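Local structure of Glyoxalase/Bleomycin resistance protein (Bacillus cereus ATCC 14579, 1XQA) at residues R18-K23 with F107-M112. The protein is of unknown function but binds magnesium and belongs to the glyoxalase/bleomycin resistance (vicinal oxygen chelate) superfamily, so it may be a metal-dependent enzyme. Residues are numbered along the deposited sequence; the frame is centred on the assembly and turned at random.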
ATOM      1  N   ARG A  18       9.796   0.808   2.536  1.00 20.41           N
ATOM      2  CA  ARG A  18       8.980   0.821   1.304  1.00 20.49           C
ATOM      3  C   ARG A  18       7.541   0.376   1.534  1.00 21.32           C
ATOM      4  O   ARG A  18       6.587   1.031   1.101  1.00 20.89           O
ATOM      5  CB  ARG A  18       9.624  -0.065   0.248  1.00 20.54           C
ATOM      6  CG  ARG A  18       8.793  -0.245  -1.015  1.00 18.64           C
ATOM      7  CD  ARG A  18       9.489  -1.156  -1.977  1.00 20.25           C
ATOM      8  NE  ARG A  18       8.598  -1.556  -3.061  1.00 20.64           N
ATOM      9  CZ  ARG A  18       8.916  -2.436  -4.006  1.00 22.05           C
ATOM     10  NH1 ARG A  18      10.125  -3.013  -4.023  1.00 22.03           N
ATOM     11  NH2 ARG A  18       8.037  -2.723  -4.954  1.00 21.15           N
ATOM     12  N   GLU A  19       7.374  -0.757   2.205  1.00 22.12           N
ATOM     13  CA  GLU A  19       6.051  -1.332   2.327  1.00 24.11           C
ATOM     14  C   GLU A  19       5.146  -0.446   3.208  1.00 22.86           C
ATOM     15  O   GLU A  19       3.958  -0.313   2.939  1.00 22.71           O
ATOM     16  CB  GLU A  19       6.135  -2.802   2.772  1.00 24.01           C
ATOM     17  CG  GLU A  19       6.108  -3.036   4.248  1.00 28.78           C
ATOM     18  CD  GLU A  19       6.443  -4.479   4.633  1.00 28.90           C
ATOM     19  OE1 GLU A  19       6.878  -4.677   5.796  1.00 33.70           O
ATOM     20  OE2 GLU A  19       6.295  -5.388   3.778  1.00 32.90           O
ATOM     21  N   PHE A  20       5.734   0.180   4.225  1.00 22.18           N
ATOM     22  CA  PHE A  20       5.025   1.133   5.087  1.00 21.30           C
ATOM     23  C   PHE A  20       4.566   2.356   4.279  1.00 21.35           C
ATOM     24  O   PHE A  20       3.408   2.783   4.374  1.00 21.94           O
ATOM     25  CB  PHE A  20       5.945   1.585   6.227  1.00 21.63           C
ATOM     26  CG  PHE A  20       5.279   2.486   7.228  1.00 19.41           C
ATOM     27  CD1 PHE A  20       4.427   1.949   8.197  1.00 20.58           C
ATOM     28  CD2 PHE A  20       5.522   3.875   7.222  1.00 20.58           C
ATOM     29  CE1 PHE A  20       3.826   2.774   9.151  1.00 18.78           C
ATOM     30  CE2 PHE A  20       4.917   4.710   8.178  1.00 22.04           C
ATOM     31  CZ  PHE A  20       4.061   4.148   9.142  1.00 19.96           C
ATOM     32  N   LEU A  21       5.470   2.894   3.452  1.00 21.00           N
ATOM     33  CA  LEU A  21       5.151   4.078   2.639  1.00 21.26           C
ATOM     34  C   LEU A  21       4.091   3.774   1.582  1.00 21.66           C
ATOM     35  O   LEU A  21       3.221   4.615   1.295  1.00 22.11           O
ATOM     36  CB  LEU A  21       6.423   4.663   2.014  1.00 20.50           C
ATOM     37  CG  LEU A  21       7.372   5.333   3.002  1.00 21.57           C
ATOM     38  CD1 LEU A  21       8.759   5.496   2.350  1.00 20.83           C
ATOM     39  CD2 LEU A  21       6.814   6.675   3.537  1.00 21.98           C
ATOM     40  N   GLU A  22       4.146   2.566   1.026  1.00 22.08           N
ATOM     41  CA  GLU A  22       3.105   2.102   0.099  1.00 22.79           C
ATOM     42  C   GLU A  22       1.756   1.965   0.767  1.00 23.03           C
ATOM     43  O   GLU A  22       0.764   2.497   0.279  1.00 23.50           O
ATOM     44  CB  GLU A  22       3.500   0.778  -0.549  1.00 23.47           C
ATOM     45  CG  GLU A  22       4.642   0.964  -1.524  1.00 22.57           C
ATOM     46  CD  GLU A  22       5.286  -0.334  -1.959  1.00 25.28           C
ATOM     47  OE1 GLU A  22       5.022  -1.389  -1.347  1.00 26.11           O
ATOM     48  OE2 GLU A  22       6.091  -0.280  -2.902  1.00 25.51           O
ATOM     49  N   LYS A  23       1.722   1.270   1.897  1.00 22.93           N
ATOM     50  CA  LYS A  23       0.464   0.987   2.574  1.00 22.76           C
ATOM     51  C   LYS A  23      -0.233   2.236   3.106  1.00 23.26           C
ATOM     52  O   LYS A  23      -1.428   2.443   2.849  1.00 22.62           O
ATOM     53  CB  LYS A  23       0.696   0.003   3.719  1.00 23.20           C
ATOM     54  CG  LYS A  23      -0.616  -0.489   4.344  1.00 24.40           C
ATOM     55  CD  LYS A  23      -0.376  -1.590   5.322  1.00 27.25           C
ATOM     56  CE  LYS A  23      -1.693  -2.013   5.935  1.00 29.20           C
ATOM     57  NZ  LYS A  23      -1.559  -3.288   6.715  1.00 30.86           N
ATOM     58  N   PHE A 107      13.044   6.499  10.867  1.00 23.01           N
ATOM     59  CA  PHE A 107      12.831   7.944  10.761  1.00 22.63           C
ATOM     60  C   PHE A 107      11.394   8.280  11.144  1.00 22.45           C
ATOM     61  O   PHE A 107      10.518   7.407  11.128  1.00 22.83           O
ATOM     62  CB  PHE A 107      13.135   8.442   9.340  1.00 22.62           C
ATOM     63  CG  PHE A 107      12.215   7.888   8.304  1.00 23.42           C
ATOM     64  CD1 PHE A 107      11.142   8.641   7.832  1.00 23.09           C
ATOM     65  CD2 PHE A 107      12.397   6.595   7.810  1.00 23.70           C
ATOM     66  CE1 PHE A 107      10.275   8.120   6.880  1.00 24.81           C
ATOM     67  CE2 PHE A 107      11.537   6.068   6.866  1.00 24.50           C
ATOM     68  CZ  PHE A 107      10.462   6.839   6.396  1.00 22.19           C
ATOM     69  N   THR A 108      11.156   9.543  11.480  1.00 20.82           N
ATOM     70  CA  THR A 108       9.852  10.005  11.943  1.00 20.83           C
ATOM     71  C   THR A 108       9.113  10.655  10.789  1.00 19.53           C
ATOM     72  O   THR A 108       9.714  11.412  10.009  1.00 19.37           O
ATOM     73  CB  THR A 108      10.033  11.015  13.081  1.00 21.30           C
ATOM     74  OG1 THR A 108      10.718  10.352  14.151  1.00 23.07           O
ATOM     75  CG2 THR A 108       8.685  11.569  13.580  1.00 20.84           C
ATOM     76  N   ILE A 109       7.811  10.370  10.698  1.00 19.33           N
ATOM     77  CA  ILE A 109       6.944  10.967   9.719  1.00 19.34           C
ATOM     78  C   ILE A 109       5.923  11.849  10.437  1.00 19.18           C
ATOM     79  O   ILE A 109       5.414  11.503  11.504  1.00 19.85           O
ATOM     80  CB  ILE A 109       6.203   9.872   8.898  1.00 19.36           C
ATOM     81  CG1 ILE A 109       7.160   9.254   7.868  1.00 19.03           C
ATOM     82  CG2 ILE A 109       4.954  10.447   8.216  1.00 19.76           C
ATOM     83  CD1 ILE A 109       6.597   8.028   7.135  1.00 18.86           C
ATOM     84  N   GLU A 110       5.658  13.002   9.855  1.00 19.79           N
ATOM     85  CA  GLU A 110       4.599  13.882  10.333  1.00 20.16           C
ATOM     86  C   GLU A 110       3.376  13.799   9.414  1.00 20.90           C
ATOM     87  O   GLU A 110       3.501  13.794   8.185  1.00 20.71           O
ATOM     88  CB  GLU A 110       5.149  15.311  10.336  1.00 20.74           C
ATOM     89  CG  GLU A 110       4.153  16.384  10.657  1.00 22.59           C
ATOM     90  CD  GLU A 110       4.654  17.754  10.225  1.00 28.15           C
ATOM     91  OE1 GLU A 110       5.522  17.810   9.332  1.00 30.52           O
ATOM     92  OE2 GLU A 110       4.169  18.764  10.762  1.00 27.82           O
ATOM     93  N   VAL A 111       2.182  13.783  10.010  1.00 20.44           N
ATOM     94  CA  VAL A 111       0.953  13.737   9.240  1.00 20.82           C
ATOM     95  C   VAL A 111       0.121  14.902   9.742  1.00 21.39           C
ATOM     96  O   VAL A 111      -0.077  15.027  10.936  1.00 21.10           O
ATOM     97  CB  VAL A 111       0.194  12.391   9.441  1.00 20.64           C
ATOM     98  CG1 VAL A 111      -1.101  12.355   8.605  1.00 21.45           C
ATOM     99  CG2 VAL A 111       1.113  11.183   9.124  1.00 20.51           C
HETATM  100  N   MSE A 112      -0.318  15.773   8.840  1.00 22.79           N
HETATM  101  CA  MSE A 112      -0.988  17.004   9.265  1.00 24.65           C
HETATM  102  C   MSE A 112      -1.958  17.572   8.250  1.00 25.01           C
HETATM  103  O   MSE A 112      -1.924  17.216   7.071  1.00 24.40           O
HETATM  104  CB  MSE A 112       0.057  18.076   9.634  1.00 25.65           C
HETATM  105  CG  MSE A 112       0.776  18.696   8.450  1.00 26.45           C
HETATM  106 SE   MSE A 112       2.003  17.501   7.520  1.00 35.26          SE
HETATM  107  CE  MSE A 112       3.079  18.880   6.631  1.00 29.06           C
TER
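I109 reaches from strand 107-112 to F20 and L21 on helix 14-25. The contact is small, buried and apolar, with no hydrogen bond across it. The backbones stay well apart: the CA atoms of L21 and I109 are 10.0 Å from each other. The CB of I109 points toward the helix and branches there. CG2 turns toward V111, whose CG2 is 4.0 Å from it. CG1 takes the other course, anti to the carbonyl carbon (chi1 -76°), and runs beside the ring of F107, two residues back on the same strand. F107 CE1 lies 3.5 Å from I109 CG1. The chain then runs on, extended, to CD1, and this last methyl makes the contact with the helix. I109 CD1 meets F20 CE2 at 3.9 Å, at the ring edge and close to the ring plane. It also meets L21 CD2 at 3.9 Å, so one methyl bridges two consecutive helix residues. F20 lies alongside I109, the two pointing in opposite directions. Its CG is anti to the backbone N (chi1 -176°), which carries the ring out to the strand. On another side of the helix, R18 NE donates to E22 OE2 in a nearly straight salt bridge of 2.8 Å (171°). R18 NH2 also bonds C29 O of the second subunit, so this side takes part in the dimer interface. I109 and its neighbour E110 leave the strand on opposite sides. E110 binds the magnesium ion with H63. The contact thus joins helix 14-25 to the face of the sheet turned away from the metal ligand E110. F66 of adjacent strand 64-67 touches both L21 and I109, while Y24, F86 and P104 pack against F20.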